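UDP-N-acetylglucosamine 2-epimerase (Methanocaldococcus jannaschii, PDB 4NES) probably catalyses the reversible epimerisation at C-2 that converts UDP-N-acetylglucosamine to UDP-N-acetylmannosamine. Local coordinates at residues K2-L16 / E85-V99. Residues are numbered along the deposited sequence; the frame is centred on the assembly and turned at random.
With UDP (uridine-5'-diphosphate), chain C; UD1 (uridine-diphosphate-N-acetylglucosamine), chain B.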
loop_
_atom_site.group_PDB
_atom_site.type_symbol
_atom_site.label_atom_id
_atom_site.label_comp_id
_atom_site.label_asym_id
_atom_site.label_seq_id
_atom_site.Cartn_x
_atom_site.Cartn_y
_atom_site.Cartn_z
ATOM N N LYS A 2 -12.522 11.587 18.210
ATOM C CA LYS A 2 -13.012 12.126 16.962
ATOM C C LYS A 2 -12.808 11.090 15.866
ATOM O O LYS A 2 -11.728 10.498 15.735
ATOM C CB LYS A 2 -12.234 13.401 16.639
ATOM C CG LYS A 2 -12.712 14.167 15.431
ATOM C CD LYS A 2 -11.951 15.487 15.384
ATOM C CE LYS A 2 -12.379 16.368 14.236
ATOM N NZ LYS A 2 -11.706 17.698 14.335
ATOM N N LEU A 3 -13.841 10.902 15.056
ATOM C CA LEU A 3 -13.838 9.896 14.014
ATOM C C LEU A 3 -14.079 10.569 12.670
ATOM O O LEU A 3 -14.975 11.405 12.543
ATOM C CB LEU A 3 -14.954 8.885 14.308
ATOM C CG LEU A 3 -15.145 7.687 13.379
ATOM C CD1 LEU A 3 -15.708 6.518 14.182
ATOM C CD2 LEU A 3 -16.084 8.005 12.234
ATOM N N SER A 4 -13.294 10.196 11.664
ATOM C CA SER A 4 -13.544 10.655 10.298
ATOM C C SER A 4 -13.895 9.470 9.414
ATOM O O SER A 4 -13.166 8.478 9.382
ATOM C CB SER A 4 -12.318 11.360 9.712
ATOM O OG SER A 4 -11.991 12.526 10.444
ATOM N N ILE A 5 -15.010 9.566 8.701
ATOM C CA ILE A 5 -15.342 8.597 7.665
ATOM C C ILE A 5 -14.882 9.171 6.341
ATOM O O ILE A 5 -15.219 10.307 6.008
ATOM C CB ILE A 5 -16.849 8.369 7.577
ATOM C CG1 ILE A 5 -17.370 7.753 8.872
ATOM C CG2 ILE A 5 -17.168 7.458 6.406
ATOM C CD1 ILE A 5 -18.891 7.666 8.936
ATOM N N ILE A 6 -14.086 8.410 5.596
ATOM C CA ILE A 6 -13.651 8.837 4.274
ATOM C C ILE A 6 -14.295 7.930 3.237
ATOM O O ILE A 6 -14.157 6.712 3.314
ATOM C CB ILE A 6 -12.121 8.759 4.149
ATOM C CG1 ILE A 6 -11.472 9.598 5.247
ATOM C CG2 ILE A 6 -11.663 9.202 2.752
ATOM C CD1 ILE A 6 -9.962 9.593 5.222
ATOM N N LEU A 7 -15.012 8.526 2.287
ATOM C CA LEU A 7 -15.685 7.766 1.240
ATOM C C LEU A 7 -15.591 8.487 -0.100
ATOM O O LEU A 7 -15.300 9.684 -0.161
ATOM C CB LEU A 7 -17.156 7.512 1.613
ATOM C CG LEU A 7 -18.081 8.721 1.823
ATOM C CD1 LEU A 7 -18.584 9.312 0.508
ATOM C CD2 LEU A 7 -19.264 8.355 2.711
ATOM N N GLY A 8 -15.864 7.757 -1.172
ATOM C CA GLY A 8 -15.828 8.361 -2.490
ATOM C C GLY A 8 -16.897 7.946 -3.485
ATOM O O GLY A 8 -17.191 8.709 -4.390
ATOM N N THR A 9 -17.456 6.745 -3.336
ATOM C CA THR A 9 -18.203 6.101 -4.431
ATOM C C THR A 9 -19.548 5.541 -3.991
ATOM O O THR A 9 -19.776 5.307 -2.804
ATOM C CB THR A 9 -17.409 4.932 -5.066
ATOM O OG1 THR A 9 -17.273 3.873 -4.107
ATOM C CG2 THR A 9 -16.042 5.396 -5.553
ATOM N N ARG A 10 -20.418 5.305 -4.972
ATOM C CA ARG A 10 -21.727 4.687 -4.749
ATOM C C ARG A 10 -21.762 3.521 -3.735
ATOM O O ARG A 10 -22.493 3.597 -2.750
ATOM C CB ARG A 10 -22.360 4.267 -6.081
ATOM C CG ARG A 10 -23.571 3.358 -5.908
ATOM C CD ARG A 10 -24.265 3.113 -7.245
ATOM N NE ARG A 10 -23.526 2.196 -8.120
ATOM C CZ ARG A 10 -23.880 1.907 -9.364
ATOM N NH1 ARG A 10 -24.937 2.495 -9.910
ATOM N NH2 ARG A 10 -23.163 1.045 -10.074
ATOM N N PRO A 11 -20.991 2.439 -3.963
ATOM C CA PRO A 11 -21.098 1.307 -3.024
ATOM C C PRO A 11 -20.647 1.638 -1.609
ATOM O O PRO A 11 -21.197 1.070 -0.658
ATOM C CB PRO A 11 -20.167 0.252 -3.636
ATOM C CG PRO A 11 -19.200 1.043 -4.491
ATOM C CD PRO A 11 -20.023 2.158 -5.046
ATOM N N GLU A 12 -19.676 2.535 -1.458
ATOM C CA GLU A 12 -19.220 2.947 -0.132
ATOM C C GLU A 12 -20.318 3.670 0.616
ATOM O O GLU A 12 -20.488 3.470 1.821
ATOM C CB GLU A 12 -18.009 3.875 -0.236
ATOM C CG GLU A 12 -16.748 3.245 -0.820
ATOM C CD GLU A 12 -15.717 4.306 -1.131
ATOM O OE1 GLU A 12 -15.468 4.578 -2.326
ATOM O OE2 GLU A 12 -15.165 4.886 -0.177
ATOM N N ILE A 13 -21.053 4.534 -0.081
ATOM C CA ILE A 13 -22.089 5.317 0.579
ATOM C C ILE A 13 -23.147 4.364 1.138
ATOM O O ILE A 13 -23.584 4.483 2.294
ATOM C CB ILE A 13 -22.728 6.330 -0.395
ATOM C CG1 ILE A 13 -21.677 7.324 -0.892
ATOM C CG2 ILE A 13 -23.873 7.063 0.276
ATOM C CD1 ILE A 13 -22.071 8.053 -2.173
ATOM N N ILE A 14 -23.532 3.390 0.328
ATOM C CA ILE A 14 -24.551 2.427 0.730
ATOM C C ILE A 14 -24.056 1.593 1.917
ATOM O O ILE A 14 -24.765 1.451 2.923
ATOM C CB ILE A 14 -24.935 1.532 -0.472
ATOM C CG1 ILE A 14 -25.629 2.371 -1.557
ATOM C CG2 ILE A 14 -25.792 0.354 -0.022
ATOM C CD1 ILE A 14 -25.706 1.676 -2.891
ATOM N N LYS A 15 -22.836 1.073 1.826
ATOM C CA LYS A 15 -22.323 0.193 2.869
ATOM C C LYS A 15 -21.911 0.909 4.153
ATOM O O LYS A 15 -21.811 0.284 5.209
ATOM C CB LYS A 15 -21.192 -0.690 2.318
ATOM C CG LYS A 15 -21.751 -1.854 1.525
ATOM C CD LYS A 15 -20.670 -2.637 0.787
ATOM C CE LYS A 15 -21.217 -3.951 0.237
ATOM N NZ LYS A 15 -20.205 -4.689 -0.595
ATOM N N LEU A 16 -21.677 2.213 4.070
ATOM C CA LEU A 16 -21.403 3.007 5.269
ATOM C C LEU A 16 -22.676 3.524 5.920
ATOM O O LEU A 16 -22.650 3.923 7.087
ATOM C CB LEU A 16 -20.474 4.188 4.963
ATOM C CG LEU A 16 -19.016 3.772 4.775
ATOM C CD1 LEU A 16 -18.255 4.855 4.015
ATOM C CD2 LEU A 16 -18.360 3.459 6.133
ATOM N N GLU A 85 -7.884 18.453 11.133
ATOM C CA GLU A 85 -8.933 17.917 11.996
ATOM C C GLU A 85 -8.440 16.929 13.043
ATOM O O GLU A 85 -9.059 16.772 14.094
ATOM C CB GLU A 85 -10.057 17.295 11.154
ATOM C CG GLU A 85 -10.804 18.302 10.288
ATOM C CD GLU A 85 -11.547 19.371 11.091
ATOM O OE1 GLU A 85 -11.712 19.217 12.322
ATOM O OE2 GLU A 85 -11.973 20.370 10.477
ATOM N N LYS A 86 -7.325 16.264 12.759
ATOM C CA LYS A 86 -6.720 15.327 13.706
ATOM C C LYS A 86 -7.682 14.341 14.383
ATOM O O LYS A 86 -7.752 14.280 15.611
ATOM C CB LYS A 86 -5.894 16.093 14.747
ATOM C CG LYS A 86 -4.807 16.963 14.112
ATOM C CD LYS A 86 -3.931 17.634 15.163
ATOM C CE LYS A 86 -4.738 18.517 16.099
ATOM N NZ LYS A 86 -5.326 19.709 15.424
ATOM N N PRO A 87 -8.425 13.553 13.587
ATOM C CA PRO A 87 -9.249 12.521 14.223
ATOM C C PRO A 87 -8.333 11.461 14.800
ATOM O O PRO A 87 -7.158 11.394 14.410
ATOM C CB PRO A 87 -10.039 11.933 13.046
ATOM C CG PRO A 87 -9.129 12.118 11.873
ATOM C CD PRO A 87 -8.445 13.451 12.114
ATOM N N ASP A 88 -8.817 10.626 15.707
ATOM C CA ASP A 88 -7.942 9.540 16.125
ATOM C C ASP A 88 -8.338 8.187 15.536
ATOM O O ASP A 88 -7.636 7.202 15.732
ATOM C CB ASP A 88 -7.752 9.480 17.638
ATOM C CG ASP A 88 -9.054 9.431 18.387
ATOM O OD1 ASP A 88 -10.085 9.085 17.789
ATOM O OD2 ASP A 88 -9.044 9.743 19.593
ATOM N N VAL A 89 -9.456 8.142 14.811
ATOM C CA VAL A 89 -9.769 6.979 13.982
ATOM C C VAL A 89 -10.305 7.438 12.626
ATOM O O VAL A 89 -11.091 8.388 12.546
ATOM C CB VAL A 89 -10.823 6.057 14.639
ATOM C CG1 VAL A 89 -11.091 4.842 13.762
ATOM C CG2 VAL A 89 -10.394 5.620 16.033
ATOM N N VAL A 90 -9.852 6.770 11.566
ATOM C CA VAL A 90 -10.384 6.939 10.220
ATOM C C VAL A 90 -11.070 5.647 9.796
ATOM O O VAL A 90 -10.502 4.555 9.924
ATOM C CB VAL A 90 -9.252 7.322 9.240
ATOM C CG1 VAL A 90 -9.623 7.015 7.787
ATOM C CG2 VAL A 90 -8.891 8.788 9.407
ATOM N N VAL A 91 -12.297 5.769 9.298
ATOM C CA VAL A 91 -13.052 4.616 8.822
ATOM C C VAL A 91 -13.121 4.653 7.300
ATOM O O VAL A 91 -13.495 5.676 6.718
ATOM C CB VAL A 91 -14.483 4.610 9.396
ATOM C CG1 VAL A 91 -15.311 3.518 8.758
ATOM C CG2 VAL A 91 -14.454 4.404 10.905
ATOM N N VAL A 92 -12.741 3.544 6.660
ATOM C CA VAL A 92 -12.880 3.391 5.213
ATOM C C VAL A 92 -13.545 2.061 4.918
ATOM O O VAL A 92 -13.361 1.087 5.654
ATOM C CB VAL A 92 -11.530 3.483 4.481
ATOM C CG1 VAL A 92 -11.021 4.923 4.501
ATOM C CG2 VAL A 92 -10.518 2.510 5.077
ATOM N N GLN A 93 -14.321 2.022 3.838
ATOM C CA GLN A 93 -15.109 0.837 3.512
ATOM C C GLN A 93 -14.756 0.307 2.150
ATOM O O GLN A 93 -14.918 0.999 1.155
ATOM C CB GLN A 93 -16.612 1.164 3.519
ATOM C CG GLN A 93 -17.556 -0.056 3.373
ATOM C CD GLN A 93 -17.625 -0.629 1.964
ATOM O OE1 GLN A 93 -17.827 0.092 0.992
ATOM N NE2 GLN A 93 -17.450 -1.935 1.856
ATOM N N GLY A 94 -14.307 -0.936 2.106
ATOM C CA GLY A 94 -14.175 -1.632 0.837
ATOM C C GLY A 94 -12.815 -1.547 0.161
ATOM O O GLY A 94 -11.764 -1.777 0.773
ATOM N N ASP A 95 -12.836 -1.230 -1.129
ATOM C CA ASP A 95 -11.659 -1.480 -1.952
ATOM C C ASP A 95 -11.442 -0.502 -3.116
ATOM O O ASP A 95 -10.758 -0.828 -4.095
ATOM C CB ASP A 95 -11.721 -2.918 -2.471
ATOM C CG ASP A 95 -13.006 -3.208 -3.207
ATOM O OD1 ASP A 95 -13.672 -2.253 -3.655
ATOM O OD2 ASP A 95 -13.365 -4.395 -3.334
ATOM N N THR A 96 -11.985 0.698 -3.016
ATOM C CA THR A 96 -11.811 1.693 -4.068
ATOM C C THR A 96 -10.506 2.450 -3.855
ATOM O O THR A 96 -9.863 2.314 -2.814
ATOM C CB THR A 96 -12.981 2.686 -4.077
ATOM O OG1 THR A 96 -12.947 3.445 -2.861
ATOM C CG2 THR A 96 -14.311 1.944 -4.169
ATOM N N ASN A 97 -10.118 3.262 -4.834
ATOM C CA ASN A 97 -8.931 4.099 -4.659
ATOM C C ASN A 97 -9.066 5.054 -3.471
ATOM O O ASN A 97 -8.080 5.357 -2.805
ATOM C CB ASN A 97 -8.595 4.874 -5.933
ATOM C CG ASN A 97 -7.988 3.999 -7.005
ATOM O OD1 ASN A 97 -7.646 2.838 -6.767
ATOM N ND2 ASN A 97 -7.837 4.558 -8.202
ATOM N N THR A 98 -10.289 5.505 -3.201
ATOM C CA THR A 98 -10.547 6.345 -2.044
ATOM C C THR A 98 -10.156 5.640 -0.746
ATOM O O THR A 98 -9.556 6.252 0.142
ATOM C CB THR A 98 -12.023 6.753 -1.995
ATOM O OG1 THR A 98 -12.277 7.702 -3.043
ATOM C CG2 THR A 98 -12.356 7.378 -0.652
ATOM N N VAL A 99 -10.477 4.350 -0.646
ATOM C CA VAL A 99 -10.164 3.563 0.544
ATOM C C VAL A 99 -8.656 3.495 0.767
ATOM O O VAL A 99 -8.161 3.748 1.869
ATOM C CB VAL A 99 -10.726 2.137 0.415
ATOM C CG1 VAL A 99 -10.224 1.241 1.541
ATOM C CG2 VAL A 99 -12.239 2.185 0.378
HETATM N N1 UDP C . -26.849 0.029 -7.079
HETATM C C2 UDP C . -27.776 1.015 -7.089
HETATM N N3 UDP C . -28.295 1.436 -8.263
HETATM C C4 UDP C . -27.920 0.911 -9.450
HETATM C C5 UDP C . -26.960 -0.110 -9.479
HETATM C C6 UDP C . -26.430 -0.526 -8.253
HETATM O O2 UDP C . -28.153 1.529 -6.033
HETATM O O4 UDP C . -28.480 1.387 -10.631
HETATM C "C1'" UDP C . -26.212 -0.440 -5.836
HETATM C "C2'" UDP C . -26.348 -1.826 -5.481
HETATM O "O2'" UDP C . -27.607 -2.067 -4.895
HETATM C "C3'" UDP C . -25.200 -2.060 -4.594
HETATM C "C4'" UDP C . -24.198 -1.110 -5.055
HETATM O "O4'" UDP C . -24.806 -0.297 -6.027
HETATM O "O3'" UDP C . -25.470 -1.827 -3.239
HETATM C "C5'" UDP C . -23.019 -1.751 -5.705
HETATM O "O5'" UDP C . -22.137 -0.799 -6.250
HETATM P PA UDP C . -21.272 -1.080 -7.548
HETATM O O1A UDP C . -21.192 0.207 -8.340
HETATM O O2A UDP C . -21.905 -2.208 -8.334
HETATM O O3A UDP C . -19.801 -1.424 -7.094
HETATM P PB UDP C . -19.113 -2.676 -6.448
HETATM O O1B UDP C . -20.026 -3.287 -5.396
HETATM O O2B UDP C . -18.763 -3.655 -7.539
HETATM O O3B UDP C . -17.871 -2.078 -5.847
HETATM C "C1'" UD1 B . -14.953 2.675 -8.972
HETATM C "C2'" UD1 B . -14.140 1.690 -8.189
HETATM C "C3'" UD1 B . -14.748 0.372 -8.198
HETATM C "C4'" UD1 B . -16.152 0.375 -7.770
HETATM C "C5'" UD1 B . -16.933 1.425 -8.520
HETATM C "C6'" UD1 B . -18.303 1.605 -7.986
HETATM C "C7'" UD1 B . -11.626 2.199 -8.208
HETATM C "C8'" UD1 B . -10.316 1.993 -8.909
HETATM N "N2'" UD1 B . -12.787 1.569 -8.791
HETATM O "O1'" UD1 B . -14.991 2.275 -10.295
HETATM O "O3'" UD1 B . -13.987 -0.509 -7.352
HETATM O "O4'" UD1 B . -16.749 -0.895 -7.978
HETATM O "O5'" UD1 B . -16.300 2.696 -8.420
HETATM O "O6'" UD1 B . -19.246 1.964 -8.926
HETATM O "O7'" UD1 B . -11.695 2.883 -7.183
HETATM N N1 UD1 B . -17.823 8.349 -14.052
HETATM C C2 UD1 B . -18.791 9.251 -14.223
HETATM N N3 UD1 B . -19.403 9.794 -13.172
HETATM C C4 UD1 B . -19.055 9.462 -11.921
HETATM C C5 UD1 B . -18.054 8.526 -11.706
HETATM C C6 UD1 B . -17.437 7.963 -12.812
HETATM O O2 UD1 B . -19.136 9.582 -15.341
HETATM O O4 UD1 B . -19.694 10.032 -10.858
HETATM C C1B UD1 B . -17.143 7.722 -15.209
HETATM C C2B UD1 B . -16.012 8.497 -15.753
HETATM O "O2'" UD1 B . -15.958 8.334 -17.149
HETATM C C3B UD1 B . -14.860 7.878 -15.140
HETATM C C4B UD1 B . -15.253 6.446 -15.118
HETATM O O4B UD1 B . -16.645 6.427 -14.866
HETATM O O3B UD1 B . -13.645 8.097 -15.813
HETATM C C5B UD1 B . -14.551 5.670 -14.061
HETATM O O5B UD1 B . -14.625 6.216 -12.769
HETATM P PA UD1 B . -13.734 5.655 -11.628
HETATM O O1A UD1 B . -12.297 5.828 -12.013
HETATM O O2A UD1 B . -14.076 6.369 -10.362
HETATM O O3A UD1 B . -13.969 4.112 -11.522
HETATM P PB UD1 B . -15.329 3.282 -11.461
HETATM O O1B UD1 B . -15.428 2.484 -12.719
HETATM O O2B UD1 B . -16.496 4.171 -11.126
HETATM O O HOH W 1 -14.913 4.269 2.382
HETATM O O HOH W 2 -17.536 -2.762 -1.017
#
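E85 meets K2 where two neighbouring parallel strands begin, 3-7 and 89-93, in the N-terminal Rossmann-like domain of this GT-B fold. The extended K2 chain brings NZ to E85 OE1, on its anti lone pair, in a salt bridge. NZ also donates to E85 O, 2.8 Å away, in the carbonyl plane. The other oxygen of E85 bonds to Y58. P87 sets CB and CG against the S4 hydroxyl, with CG 3.2 Å from OG. D88 N then donates to K2 O. The ladder proper follows: S4 N to V89 O, V91 N to S4 O, and I6 N to V91 O. On one sheet face V91 CG2 touches L3 CD1, while CG1 meets L16 of the helix. On the other, V90 CG1 packs on I6 CD1 at 3.7 Å. Beyond I6 the strands part, and a water accepts from Q93 N and lies within bonding distance of I6 O and E12 OE2. Q93 bends at chi2 (-75°), which lays its amide along K15 CB and CD. T96 OG1 donates to E12 OE1 over 2.8 Å, from above the carboxylate plane. T9 OG1 reaches the same oxygen at 2.6 Å, near that plane on the anti side. With an alanine in place of E12, T9 OG1 and T96 OG1 would probably be left without their shared acceptor and the water without one of its partners. Both strand ends thus lead into the ligand cleft, where R10 grips the UDP phosphate and N97 N donates to UD1 O7' (2.9 Å). T98 CG2 closes the contact, lying 3.5 Å from L7 C.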